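Local coordinates for protein potential RNA-dependent RNA polymerase (Human picobirnavirus, PDB 5I62) that catalyses RNA-templated synthesis of RNA from ribonucleoside triphosphates, and probably serves both transcription and genome replication of a small double-stranded RNA virus, at residues A[146-150]-A[151-155]; A[205-208]-A[209-212]. All blocks are in the same frame, centred on the assembly; numbering follows the deposited sequence.

Contact 1. Residues A[146-150]-A[151-155]; sequences YFSKR and KAVVS
Val153 and Tyr146 make the apolar part of this local contact, in which the chain turns back over the residues that lead into a short helix. The methyl CG1 of Val153 lies 3.8 Å from Tyr146 CB and almost as near to CG and CD2 of the ring, which it meets obliquely as the two side chains run past each other in opposite directions. With CG1 anti to the carbonyl carbon (chi1 -64°), Val153 turns this methyl to the tyrosine.

The polar part is mainly backbone. Ala152 N donates to Lys149 O at 2.9 Å with a bent N-H...O angle of 140°, and Val153 N donates to Arg150 O at 3.0 Å along a straighter line. Two methyls pack against that same carbonyl oxygen: Val153 CG2 settles 3.5 Å from Arg150 O, and Val154 CG2 lies 3.3 Å from it. Within the loop, Ser148 OG gives a hydrogen bond to Tyr146 O from above the carbonyl plane. Arg150 leaves the turn through an extended chain, and its guanidinium group donates through NH1 to Lys137 O, whereas the Tyr146 ring has a cation-pi partner in Lys156.

Both backbone bonds span three residues, the i to i+3 pattern of a tight first turn in which a loop winds into helix 150-157.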
ATOM      1  N   TYR A 146     -18.489 -12.755  10.630  1.00 16.09           N
ATOM      2  CA  TYR A 146     -19.191 -11.871  11.555  1.00 18.94           C
ATOM      3  C   TYR A 146     -19.266 -10.427  11.086  1.00 21.30           C
ATOM      4  O   TYR A 146     -20.186  -9.720  11.496  1.00 20.00           O
ATOM      5  CB  TYR A 146     -18.545 -11.900  12.939  1.00 21.07           C
ATOM      6  CG  TYR A 146     -18.645 -13.264  13.590  1.00 20.54           C
ATOM      7  CD1 TYR A 146     -19.885 -13.780  13.985  1.00 20.81           C
ATOM      8  CD2 TYR A 146     -17.510 -14.032  13.802  1.00 18.57           C
ATOM      9  CE1 TYR A 146     -19.983 -15.040  14.577  1.00 21.02           C
ATOM     10  CE2 TYR A 146     -17.593 -15.289  14.378  1.00 19.22           C
ATOM     11  CZ  TYR A 146     -18.836 -15.784  14.767  1.00 21.16           C
ATOM     12  OH  TYR A 146     -18.909 -17.024  15.345  1.00 18.35           O
ATOM     13  N   PHE A 147     -18.333  -9.968  10.256  1.00 18.32           N
ATOM     14  CA  PHE A 147     -18.344  -8.584   9.769  1.00 21.93           C
ATOM     15  C   PHE A 147     -18.509  -7.581  10.919  1.00 21.26           C
ATOM     16  O   PHE A 147     -19.337  -6.667  10.873  1.00 23.50           O
ATOM     17  CB  PHE A 147     -19.430  -8.387   8.714  1.00 18.86           C
ATOM     18  CG  PHE A 147     -19.122  -7.288   7.727  1.00 25.22           C
ATOM     19  CD1 PHE A 147     -18.216  -7.494   6.691  1.00 23.65           C
ATOM     20  CD2 PHE A 147     -19.737  -6.048   7.839  1.00 25.10           C
ATOM     21  CE1 PHE A 147     -17.930  -6.468   5.781  1.00 24.52           C
ATOM     22  CE2 PHE A 147     -19.460  -5.033   6.942  1.00 24.24           C
ATOM     23  CZ  PHE A 147     -18.563  -5.245   5.912  1.00 26.12           C
ATOM     24  N   SER A 148     -17.717  -7.773  11.965  1.00 19.80           N
ATOM     25  CA  SER A 148     -17.684  -6.891  13.122  1.00 25.66           C
ATOM     26  C   SER A 148     -16.263  -6.396  13.317  1.00 23.81           C
ATOM     27  O   SER A 148     -15.369  -6.664  12.507  1.00 24.94           O
ATOM     28  CB  SER A 148     -18.171  -7.598  14.394  1.00 25.35           C
ATOM     29  OG  SER A 148     -19.308  -8.383  14.121  1.00 32.23           O
ATOM     30  N   LYS A 149     -16.050  -5.671  14.409  1.00 26.24           N
ATOM     31  CA  LYS A 149     -14.690  -5.368  14.825  1.00 28.35           C
ATOM     32  C   LYS A 149     -14.028  -6.640  15.335  1.00 26.82           C
ATOM     33  O   LYS A 149     -14.638  -7.406  16.089  1.00 25.20           O
ATOM     34  CB  LYS A 149     -14.683  -4.284  15.898  1.00 35.39           C
ATOM     35  CG  LYS A 149     -14.761  -2.858  15.330  1.00 41.18           C
ATOM     36  CD  LYS A 149     -15.405  -1.878  16.288  1.00 47.15           C
ATOM     37  CE  LYS A 149     -15.130  -2.246  17.729  1.00 54.52           C
ATOM     38  NZ  LYS A 149     -13.676  -2.416  18.078  1.00 53.88           N
ATOM     39  N   ARG A 150     -12.788  -6.870  14.891  1.00 25.21           N
ATOM     40  CA  ARG A 150     -12.030  -8.048  15.294  1.00 24.83           C
ATOM     41  C   ARG A 150     -12.069  -8.255  16.801  1.00 29.69           C
ATOM     42  O   ARG A 150     -12.234  -9.387  17.284  1.00 23.05           O
ATOM     43  CB  ARG A 150     -10.584  -7.904  14.832  1.00 24.13           C
ATOM     44  CG  ARG A 150     -10.392  -8.161  13.358  1.00 26.07           C
ATOM     45  CD  ARG A 150      -9.000  -7.729  12.933  1.00 26.70           C
ATOM     46  NE  ARG A 150      -8.703  -8.141  11.568  1.00 26.98           N
ATOM     47  CZ  ARG A 150      -7.551  -7.888  10.947  1.00 26.79           C
ATOM     48  NH1 ARG A 150      -6.595  -7.221  11.570  1.00 25.43           N
ATOM     49  NH2 ARG A 150      -7.364  -8.307   9.707  1.00 24.00           N
ATOM     50  N   LYS A 151     -11.902  -7.165  17.554  1.00 28.81           N
ATOM     51  CA  LYS A 151     -11.828  -7.239  19.007  1.00 29.82           C
ATOM     52  C   LYS A 151     -13.027  -7.990  19.577  1.00 26.72           C
ATOM     53  O   LYS A 151     -12.890  -8.787  20.513  1.00 28.26           O
ATOM     54  CB  LYS A 151     -11.747  -5.816  19.555  1.00 37.74           C
ATOM     55  CG  LYS A 151     -11.375  -5.675  21.008  1.00 45.74           C
ATOM     56  CD  LYS A 151     -11.382  -4.198  21.375  1.00 50.98           C
ATOM     57  CE  LYS A 151     -10.377  -3.907  22.477  1.00 63.09           C
ATOM     58  NZ  LYS A 151     -11.018  -3.319  23.690  1.00 59.90           N
ATOM     59  N   ALA A 152     -14.201  -7.790  18.972  1.00 26.44           N
ATOM     60  CA  ALA A 152     -15.450  -8.351  19.460  1.00 23.40           C
ATOM     61  C   ALA A 152     -15.582  -9.851  19.216  1.00 27.05           C
ATOM     62  O   ALA A 152     -16.415 -10.495  19.859  1.00 24.66           O
ATOM     63  CB  ALA A 152     -16.619  -7.631  18.799  1.00 23.54           C
ATOM     64  N   VAL A 153     -14.818 -10.427  18.289  1.00 22.69           N
ATOM     65  CA  VAL A 153     -15.092 -11.783  17.827  1.00 19.39           C
ATOM     66  C   VAL A 153     -13.893 -12.713  17.983  1.00 21.07           C
ATOM     67  O   VAL A 153     -13.912 -13.831  17.466  1.00 20.42           O
ATOM     68  CB  VAL A 153     -15.610 -11.779  16.375  1.00 24.97           C
ATOM     69  CG1 VAL A 153     -16.958 -11.058  16.287  1.00 22.80           C
ATOM     70  CG2 VAL A 153     -14.551 -11.140  15.404  1.00 19.64           C
ATOM     71  N   VAL A 154     -12.860 -12.285  18.709  1.00 20.46           N
ATOM     72  CA  VAL A 154     -11.656 -13.107  18.851  1.00 22.69           C
ATOM     73  C   VAL A 154     -12.010 -14.482  19.405  1.00 26.46           C
ATOM     74  O   VAL A 154     -11.576 -15.521  18.875  1.00 22.12           O
ATOM     75  CB  VAL A 154     -10.616 -12.404  19.743  1.00 24.40           C
ATOM     76  CG1 VAL A 154      -9.500 -13.357  20.098  1.00 25.43           C
ATOM     77  CG2 VAL A 154     -10.053 -11.171  19.048  1.00 26.44           C
ATOM     78  N   SER A 155     -12.828 -14.509  20.470  1.00 20.78           N
ATOM     79  CA  SER A 155     -13.109 -15.770  21.142  1.00 25.39           C
ATOM     80  C   SER A 155     -13.936 -16.691  20.258  1.00 23.20           C
ATOM     81  O   SER A 155     -13.864 -17.911  20.402  1.00 27.71           O
ATOM     82  CB  SER A 155     -13.826 -15.527  22.471  1.00 23.97           C
ATOM     83  OG  SER A 155     -15.084 -14.911  22.244  1.00 29.61           O
TER

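Contact 2. Residues A[205-208]-A[209-212]; sequences MFPF and AVNI
Ile212 lays its CD1 methyl over one face of the Phe208 ring, a CH-pi contact with CD1 3.7 Å from the ring centroid and offset toward the rim. CG1, one bond nearer the backbone, touches the ring margin 3.6 Å from Phe208 CE1. The phenylalanine reaches this place because its CG stands opposite the backbone N (chi1 -166°), which swings the ring alongside the first turn of the helix.

Val210 serves the residues before the helix with two different methyls. CG1 approaches the Phe206 ring at its edge, near the ring plane, 3.7 Å from CD2; CG2 rests beside the pyrrolidine ring of Pro207, 4.0 Å from its CG. Asn211 crosses the Phe206 side chain at about a right angle, the amide lying against CB with its plane nearly parallel to the ring, 11° apart.

Pro207 occupies the N-cap position, and its carbonyl oxygen accepts the first i to i+4 bond, from Asn211 N at 3.0 Å. Phe208 O repeats the pattern with Ile212 N at 2.8 Å; both donors lie nearly in line with the C=O bond they approach, as in a regular alpha-helix.

All the touching residues are buried. Phe208 and Ile212 pack against Thr157 of helix 150-157, whereas Val210 and Ala209 face strands 160-165 and 168-173, so the start of helix 208-228 is enclosed between that helix and the beta-sheet that strand 199-205 also belongs to.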
ATOM      1  N   MET A 205     -11.372  -7.534   1.393  1.00 16.72           N
ATOM      2  CA  MET A 205     -11.457  -7.523   2.856  1.00 17.81           C
ATOM      3  C   MET A 205     -11.566  -8.976   3.316  1.00 15.26           C
ATOM      4  O   MET A 205     -12.598  -9.619   3.130  1.00 15.82           O
ATOM      5  CB  MET A 205     -12.646  -6.685   3.319  1.00 16.72           C
ATOM      6  CG  MET A 205     -12.501  -5.196   3.026  1.00 19.79           C
ATOM      7  SD  MET A 205     -14.052  -4.319   3.371  1.00 29.70           S
ATOM      8  CE  MET A 205     -13.552  -2.660   3.015  1.00 19.88           C
ATOM      9  N   PHE A 206     -10.481  -9.502   3.891  1.00 15.33           N
ATOM     10  CA  PHE A 206     -10.337 -10.929   4.152  1.00 17.95           C
ATOM     11  C   PHE A 206     -11.020 -11.329   5.453  1.00 16.36           C
ATOM     12  O   PHE A 206     -11.108 -10.527   6.375  1.00 15.80           O
ATOM     13  CB  PHE A 206      -8.861 -11.311   4.241  1.00 15.98           C
ATOM     14  CG  PHE A 206      -8.254 -11.726   2.935  1.00 18.33           C
ATOM     15  CD1 PHE A 206      -8.370 -10.924   1.818  1.00 20.88           C
ATOM     16  CD2 PHE A 206      -7.568 -12.918   2.824  1.00 20.37           C
ATOM     17  CE1 PHE A 206      -7.801 -11.286   0.608  1.00 19.81           C
ATOM     18  CE2 PHE A 206      -6.989 -13.296   1.613  1.00 21.89           C
ATOM     19  CZ  PHE A 206      -7.116 -12.474   0.502  1.00 18.65           C
ATOM     20  N   PRO A 207     -11.470 -12.584   5.547  1.00 17.28           N
ATOM     21  CA  PRO A 207     -11.930 -13.116   6.835  1.00 17.07           C
ATOM     22  C   PRO A 207     -10.823 -13.047   7.872  1.00 18.00           C
ATOM     23  O   PRO A 207      -9.661 -13.340   7.585  1.00 16.17           O
ATOM     24  CB  PRO A 207     -12.295 -14.576   6.517  1.00 13.46           C
ATOM     25  CG  PRO A 207     -12.508 -14.614   5.036  1.00 17.74           C
ATOM     26  CD  PRO A 207     -11.517 -13.605   4.482  1.00 13.63           C
ATOM     27  N   PHE A 208     -11.213 -12.660   9.085  1.00 14.39           N
ATOM     28  CA  PHE A 208     -10.312 -12.629  10.233  1.00 16.44           C
ATOM     29  C   PHE A 208      -9.524 -13.937  10.356  1.00 15.43           C
ATOM     30  O   PHE A 208      -8.304 -13.920  10.544  1.00 16.26           O
ATOM     31  CB  PHE A 208     -11.158 -12.358  11.496  1.00 16.45           C
ATOM     32  CG  PHE A 208     -10.371 -11.954  12.730  1.00 17.43           C
ATOM     33  CD1 PHE A 208      -9.060 -11.520  12.656  1.00 19.35           C
ATOM     34  CD2 PHE A 208     -10.984 -12.010  13.996  1.00 18.19           C
ATOM     35  CE1 PHE A 208      -8.366 -11.149  13.802  1.00 18.75           C
ATOM     36  CE2 PHE A 208     -10.289 -11.652  15.137  1.00 19.50           C
ATOM     37  CZ  PHE A 208      -8.975 -11.223  15.045  1.00 19.67           C
ATOM     38  N   ALA A 209     -10.210 -15.085  10.245  1.00 15.52           N
ATOM     39  CA  ALA A 209      -9.538 -16.376  10.404  1.00 16.69           C
ATOM     40  C   ALA A 209      -8.424 -16.564   9.372  1.00 17.09           C
ATOM     41  O   ALA A 209      -7.341 -17.073   9.700  1.00 14.71           O
ATOM     42  CB  ALA A 209     -10.548 -17.526  10.313  1.00 14.25           C
ATOM     43  N   VAL A 210      -8.667 -16.174   8.120  1.00 13.53           N
ATOM     44  CA  VAL A 210      -7.619 -16.288   7.104  1.00 14.88           C
ATOM     45  C   VAL A 210      -6.455 -15.366   7.442  1.00 15.80           C
ATOM     46  O   VAL A 210      -5.290 -15.776   7.392  1.00 16.03           O
ATOM     47  CB  VAL A 210      -8.169 -15.997   5.691  1.00 14.94           C
ATOM     48  CG1 VAL A 210      -7.017 -16.055   4.633  1.00 14.16           C
ATOM     49  CG2 VAL A 210      -9.268 -16.978   5.316  1.00 12.23           C
ATOM     50  N   ASN A 211      -6.750 -14.107   7.786  1.00 16.41           N
ATOM     51  CA  ASN A 211      -5.687 -13.157   8.108  1.00 15.63           C
ATOM     52  C   ASN A 211      -4.854 -13.626   9.304  1.00 19.17           C
ATOM     53  O   ASN A 211      -3.627 -13.481   9.304  1.00 16.71           O
ATOM     54  CB  ASN A 211      -6.273 -11.770   8.372  1.00 18.92           C
ATOM     55  CG  ASN A 211      -6.486 -10.965   7.102  1.00 21.08           C
ATOM     56  OD1 ASN A 211      -5.870 -11.227   6.056  1.00 24.56           O
ATOM     57  ND2 ASN A 211      -7.348  -9.982   7.186  1.00 20.22           N
ATOM     58  N   ILE A 212      -5.495 -14.186  10.335  1.00 15.56           N
ATOM     59  CA  ILE A 212      -4.740 -14.764  11.454  1.00 16.51           C
ATOM     60  C   ILE A 212      -3.777 -15.845  10.961  1.00 16.63           C
ATOM     61  O   ILE A 212      -2.589 -15.851  11.305  1.00 19.53           O
ATOM     62  CB  ILE A 212      -5.699 -15.330  12.521  1.00 20.26           C
ATOM     63  CG1 ILE A 212      -6.530 -14.218  13.154  1.00 19.44           C
ATOM     64  CG2 ILE A 212      -4.904 -16.102  13.588  1.00 19.97           C
ATOM     65  CD1 ILE A 212      -7.690 -14.750  14.041  1.00 18.21           C
TER

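How the contacts relate
From the N terminus, the chain first reaches contact 1, where the loop after helix 129-135 winds into helix 150-157. It then runs through strands 160-165, 168-173, 176-189 and 199-205 of one mixed sheet before contact 2 turns the last of these into helix 208-228. The two contacts are in series, neither nested nor crossing, yet their centres lie about 11 Å apart. They meet through Phe208, whose ring is approached by Arg150 NE, 3.6 Å from CD1, and by methyls of Val153 and Val154; Arg150 also packs on Asn211. Two helix starts flanking the same run of strands are thereby packed together.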